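Long-range contact in transcriptional repressor (Vibrio fischeri, PDB 3KV1), which probably represses transcription by binding DNA in response to a sugar-like effector: residues A[186-199]-A[235-247]. Residues are numbered along the deposited sequence; the frame is centred on the assembly and turned at random. Where two conformers were deposited one is given.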
loop_
_atom_site.group_PDB
_atom_site.type_symbol
_atom_site.label_atom_id
_atom_site.label_comp_id
_atom_site.label_asym_id
_atom_site.label_seq_id
_atom_site.Cartn_x
_atom_site.Cartn_y
_atom_site.Cartn_z
ATOM N N VAL A 186 -2.234 21.547 -20.040
ATOM C CA VAL A 186 -3.519 21.163 -20.587
ATOM C C VAL A 186 -3.921 19.737 -20.204
ATOM O O VAL A 186 -5.039 19.313 -20.497
ATOM C CB VAL A 186 -3.551 21.280 -22.124
ATOM C CG1 VAL A 186 -3.371 22.752 -22.573
ATOM C CG2 VAL A 186 -2.523 20.324 -22.760
ATOM N N GLY A 187 -3.028 18.980 -19.584
ATOM C CA GLY A 187 -3.392 17.618 -19.220
ATOM C C GLY A 187 -2.382 16.943 -18.325
ATOM O O GLY A 187 -1.292 17.485 -18.070
ATOM N N ASP A 188 -2.769 15.774 -17.804
ATOM C CA ASP A 188 -1.825 14.944 -17.056
ATOM C C ASP A 188 -1.759 13.575 -17.693
ATOM O O ASP A 188 -2.669 13.142 -18.420
ATOM C CB ASP A 188 -2.267 14.714 -15.613
ATOM C CG ASP A 188 -3.382 13.676 -15.512
ATOM O OD1 ASP A 188 -4.545 14.098 -15.444
ATOM O OD2 ASP A 188 -3.132 12.431 -15.534
ATOM N N ILE A 189 -0.665 12.898 -17.392
ATOM C CA ILE A 189 -0.504 11.495 -17.727
ATOM C C ILE A 189 -0.250 10.705 -16.463
ATOM O O ILE A 189 0.682 11.002 -15.707
ATOM C CB ILE A 189 0.599 11.280 -18.779
ATOM C CG1 ILE A 189 0.627 9.806 -19.230
ATOM C CG2 ILE A 189 1.952 11.777 -18.282
ATOM C CD1 ILE A 189 1.198 9.601 -20.665
ATOM N N GLY A 190 -1.088 9.692 -16.246
ATOM C CA GLY A 190 -0.978 8.782 -15.120
ATOM C C GLY A 190 -1.348 9.380 -13.770
ATOM O O GLY A 190 -1.344 8.679 -12.731
ATOM N N GLY A 191 -1.686 10.662 -13.773
ATOM C CA GLY A 191 -1.864 11.409 -12.535
ATOM C C GLY A 191 -0.625 12.086 -11.998
ATOM O O GLY A 191 -0.694 12.948 -11.099
ATOM N N PHE A 192 0.526 11.725 -12.551
ATOM C CA PHE A 192 1.796 12.091 -11.915
ATOM C C PHE A 192 2.653 13.104 -12.647
ATOM O O PHE A 192 3.649 13.585 -12.084
ATOM C CB PHE A 192 2.622 10.836 -11.573
ATOM C CG PHE A 192 2.814 9.876 -12.739
ATOM C CD1 PHE A 192 3.685 10.187 -13.784
ATOM C CD2 PHE A 192 2.143 8.654 -12.759
ATOM C CE1 PHE A 192 3.860 9.289 -14.854
ATOM C CE2 PHE A 192 2.333 7.733 -13.798
ATOM C CZ PHE A 192 3.194 8.064 -14.850
ATOM N N ASP A 193 2.329 13.404 -13.908
ATOM C CA ASP A 193 3.058 14.475 -14.601
ATOM C C ASP A 193 2.146 15.197 -15.591
ATOM O O ASP A 193 1.087 14.700 -15.963
ATOM C CB ASP A 193 4.354 13.990 -15.286
ATOM C CG ASP A 193 5.488 15.054 -15.256
ATOM O OD1 ASP A 193 5.193 16.240 -14.997
ATOM O OD2 ASP A 193 6.684 14.706 -15.469
ATOM N N PHE A 194 2.569 16.385 -15.975
ATOM C CA PHE A 194 1.679 17.353 -16.611
ATOM C C PHE A 194 2.382 17.920 -17.837
ATOM O O PHE A 194 3.617 18.050 -17.850
ATOM C CB PHE A 194 1.391 18.460 -15.577
ATOM C CG PHE A 194 0.886 17.906 -14.270
ATOM C CD1 PHE A 194 -0.448 17.564 -14.132
ATOM C CD2 PHE A 194 1.760 17.642 -13.220
ATOM C CE1 PHE A 194 -0.927 16.978 -12.945
ATOM C CE2 PHE A 194 1.312 17.041 -12.025
ATOM C CZ PHE A 194 -0.031 16.716 -11.882
ATOM N N PHE A 195 1.616 18.266 -18.860
ATOM C CA PHE A 195 2.220 18.745 -20.100
ATOM C C PHE A 195 1.444 19.904 -20.731
ATOM O O PHE A 195 0.263 20.131 -20.418
ATOM C CB PHE A 195 2.277 17.590 -21.086
ATOM C CG PHE A 195 0.973 16.860 -21.226
ATOM C CD1 PHE A 195 0.704 15.722 -20.450
ATOM C CD2 PHE A 195 -0.002 17.322 -22.111
ATOM C CE1 PHE A 195 -0.497 15.054 -20.557
ATOM C CE2 PHE A 195 -1.219 16.653 -22.225
ATOM C CZ PHE A 195 -1.472 15.501 -21.440
ATOM N N LYS A 196 2.095 20.599 -21.670
ATOM C CA LYS A 196 1.473 21.681 -22.415
ATOM C C LYS A 196 0.940 21.144 -23.727
ATOM O O LYS A 196 1.181 19.980 -24.098
ATOM C CB LYS A 196 2.491 22.793 -22.684
ATOM C CG LYS A 196 3.226 23.214 -21.444
ATOM C CD LYS A 196 4.029 24.489 -21.655
ATOM C CE LYS A 196 4.720 24.497 -23.010
ATOM N NZ LYS A 196 5.440 25.789 -23.285
ATOM N N LEU A 197 0.195 21.980 -24.429
ATOM C CA LEU A 197 -0.407 21.523 -25.680
ATOM C C LEU A 197 0.644 21.140 -26.728
ATOM O O LEU A 197 0.398 20.249 -27.553
ATOM C CB LEU A 197 -1.401 22.554 -26.219
ATOM C CG LEU A 197 -2.101 22.207 -27.539
ATOM C CD1 LEU A 197 -2.920 20.935 -27.461
ATOM C CD2 LEU A 197 -2.977 23.406 -27.959
ATOM N N ASP A 198 1.822 21.766 -26.656
ATOM C CA ASP A 198 2.906 21.469 -27.594
ATOM C C ASP A 198 3.765 20.252 -27.175
ATOM O O ASP A 198 4.719 19.885 -27.872
ATOM C CB ASP A 198 3.781 22.711 -27.882
ATOM C CG ASP A 198 4.624 23.146 -26.695
ATOM O OD1 ASP A 198 4.659 22.457 -25.648
ATOM O OD2 ASP A 198 5.279 24.197 -26.804
ATOM N N GLY A 199 3.421 19.627 -26.047
ATOM C CA GLY A 199 4.072 18.394 -25.639
ATOM C C GLY A 199 5.321 18.584 -24.796
ATOM O O GLY A 199 5.968 17.619 -24.402
ATOM N N LEU A 235 -7.793 18.011 -26.826
ATOM C CA LEU A 235 -6.580 18.822 -26.638
ATOM C C LEU A 235 -5.566 18.179 -25.674
ATOM O O LEU A 235 -4.331 18.223 -25.896
ATOM C CB LEU A 235 -6.935 20.228 -26.166
ATOM C CG LEU A 235 -7.688 21.098 -27.170
ATOM C CD1 LEU A 235 -7.502 22.553 -26.766
ATOM C CD2 LEU A 235 -7.184 20.876 -28.599
ATOM N N SER A 236 -6.064 17.598 -24.585
ATOM C CA SER A 236 -5.185 16.903 -23.651
ATOM C C SER A 236 -4.523 15.702 -24.294
ATOM O O SER A 236 -3.351 15.420 -24.036
ATOM C CB SER A 236 -5.974 16.448 -22.417
ATOM O OG SER A 236 -6.590 17.583 -21.819
ATOM N N ILE A 237 -5.281 14.974 -25.107
ATOM C CA ILE A 237 -4.755 13.766 -25.735
ATOM C C ILE A 237 -3.681 14.172 -26.747
ATOM O O ILE A 237 -2.637 13.499 -26.848
ATOM C CB ILE A 237 -5.846 12.935 -26.437
ATOM C CG1 ILE A 237 -6.895 12.484 -25.409
ATOM C CG2 ILE A 237 -5.224 11.718 -27.125
ATOM C CD1 ILE A 237 -8.203 11.942 -26.058
HETATM N N MSE A 238 -3.927 15.279 -27.452
HETATM C CA MSE A 238 -2.963 15.808 -28.418
HETATM C C MSE A 238 -1.672 16.206 -27.720
HETATM O O MSE A 238 -0.582 15.843 -28.166
HETATM C CB MSE A 238 -3.534 16.992 -29.201
HETATM C CG MSE A 238 -2.718 17.324 -30.460
HETATM SE SE MSE A 238 -2.916 15.937 -31.882
HETATM C CE MSE A 238 -1.545 16.577 -33.154
ATOM N N GLY A 239 -1.792 16.948 -26.620
ATOM C CA GLY A 239 -0.639 17.332 -25.807
ATOM C C GLY A 239 0.172 16.108 -25.388
ATOM O O GLY A 239 1.407 16.088 -25.476
ATOM N N ALA A 240 -0.529 15.083 -24.918
ATOM C CA ALA A 240 0.131 13.875 -24.459
ATOM C C ALA A 240 0.887 13.169 -25.591
ATOM O O ALA A 240 2.011 12.732 -25.395
ATOM C CB ALA A 240 -0.892 12.926 -23.805
ATOM N N LEU A 241 0.255 13.058 -26.760
ATOM C CA LEU A 241 0.928 12.459 -27.903
ATOM C C LEU A 241 2.169 13.252 -28.270
ATOM O O LEU A 241 3.190 12.668 -28.607
ATOM C CB LEU A 241 -0.015 12.341 -29.096
ATOM C CG LEU A 241 -1.013 11.200 -28.929
ATOM C CD1 LEU A 241 -2.083 11.390 -30.002
ATOM C CD2 LEU A 241 -0.355 9.816 -29.017
ATOM N N ARG A 242 2.098 14.571 -28.138
ATOM C CA ARG A 242 3.240 15.401 -28.506
ATOM C C ARG A 242 4.443 15.231 -27.589
ATOM O O ARG A 242 5.557 15.583 -27.998
ATOM C CB ARG A 242 2.830 16.880 -28.662
ATOM C CG ARG A 242 1.986 17.037 -29.925
ATOM C CD ARG A 242 1.486 18.451 -30.041
ATOM N NE ARG A 242 0.761 18.683 -31.302
ATOM C CZ ARG A 242 -0.174 19.612 -31.449
ATOM N NH1 ARG A 242 -0.498 20.395 -30.424
ATOM N NH2 ARG A 242 -0.786 19.769 -32.624
ATOM N N THR A 243 4.257 14.660 -26.387
ATOM C CA THR A 243 5.402 14.488 -25.486
ATOM C C THR A 243 6.333 13.440 -26.030
ATOM O O THR A 243 7.488 13.381 -25.637
ATOM C CB THR A 243 5.015 13.953 -24.097
ATOM O OG1 THR A 243 4.454 12.639 -24.244
ATOM C CG2 THR A 243 4.041 14.877 -23.421
ATOM N N GLY A 244 5.807 12.577 -26.888
ATOM C CA GLY A 244 6.578 11.501 -27.489
ATOM C C GLY A 244 6.674 10.231 -26.650
ATOM O O GLY A 244 7.306 9.253 -27.064
ATOM N N VAL A 245 6.077 10.216 -25.460
ATOM C CA VAL A 245 6.303 9.036 -24.613
ATOM C C VAL A 245 5.365 7.872 -24.856
ATOM O O VAL A 245 5.614 6.759 -24.334
ATOM C CB VAL A 245 6.309 9.369 -23.114
ATOM C CG1 VAL A 245 7.295 10.499 -22.814
ATOM C CG2 VAL A 245 4.919 9.745 -22.658
ATOM N N ILE A 246 4.296 8.091 -25.610
ATOM C CA ILE A 246 3.267 7.055 -25.737
ATOM C C ILE A 246 3.606 6.036 -26.807
ATOM O O ILE A 246 4.017 6.421 -27.918
ATOM C CB ILE A 246 1.921 7.684 -26.033
ATOM C CG1 ILE A 246 1.514 8.556 -24.853
ATOM C CG2 ILE A 246 0.859 6.595 -26.251
ATOM C CD1 ILE A 246 0.224 9.323 -25.128
ATOM N N ASP A 247 3.483 4.752 -26.469
ATOM C CA ASP A 247 3.709 3.706 -27.459
ATOM C C ASP A 247 2.424 3.064 -27.977
ATOM O O ASP A 247 2.332 2.682 -29.153
ATOM C CB ASP A 247 4.649 2.686 -26.875
ATOM C CG ASP A 247 5.927 3.339 -26.372
ATOM O OD1 ASP A 247 6.661 3.880 -27.243
ATOM O OD2 ASP A 247 6.171 3.368 -25.128
#
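Phe-195 lies against Ala-240 at the buried centre of this contact, a worked example of how a helix beds against a beta hairpin through one aromatic ring and a row of small residues. One face of the ring lies over CA of Ala-240, offset toward the rim, while CZ comes within 3.5 Å of Ala-240 CB; on the opposite face the carbonyl O of Gly-187, from the partner strand, lies toward the rim. The ring's edge meets the helix backbone, CE2 standing 3.1 Å from Ser-236 O near the ring plane. Phe-195 reaches there because CG sits between its backbone N and carbonyl carbon (chi1 49°). The ring fits close to the backbone where Gly-187 and Gly-239 bring no side chain.

Two side-chain hydrogen bonds hold the open end of the hairpin. Ser-236 OG donates to Val-186 O (2.7 Å), tilted from the carbonyl plane. Just past the second strand, Arg-242, extended from CG to NE, sends NH1 to Leu-197 O (3.0 Å, N-H...O 164°); the acceptor lies in the guanidinium plane, yet the donor stands above the carbonyl plane, and Met-238 CG covers one guanidinium face. Leu-197, with CG anti to its backbone N (chi1 180°), brings CD1 against Leu-235 O. The Lys-196 to Gly-199 type I turn also rests directly on the helix, Gly-199 CA approaching Gly-239 O at 3.5 Å in a CA-H...O contact. Beyond the helix, Ile-189 CD1 touches Val-245 CG2 (4.2 Å).

Strand 151-158 adjoins the core through Ile-156, which touches both Phe-195 and Ala-240. Helix 234-242 thus packs on an antiparallel hairpin, with a classic beta bulge at Val-186 and Gly-187, appended to the parallel strands of a Rossmann-like alpha/beta domain that probably binds a sugar.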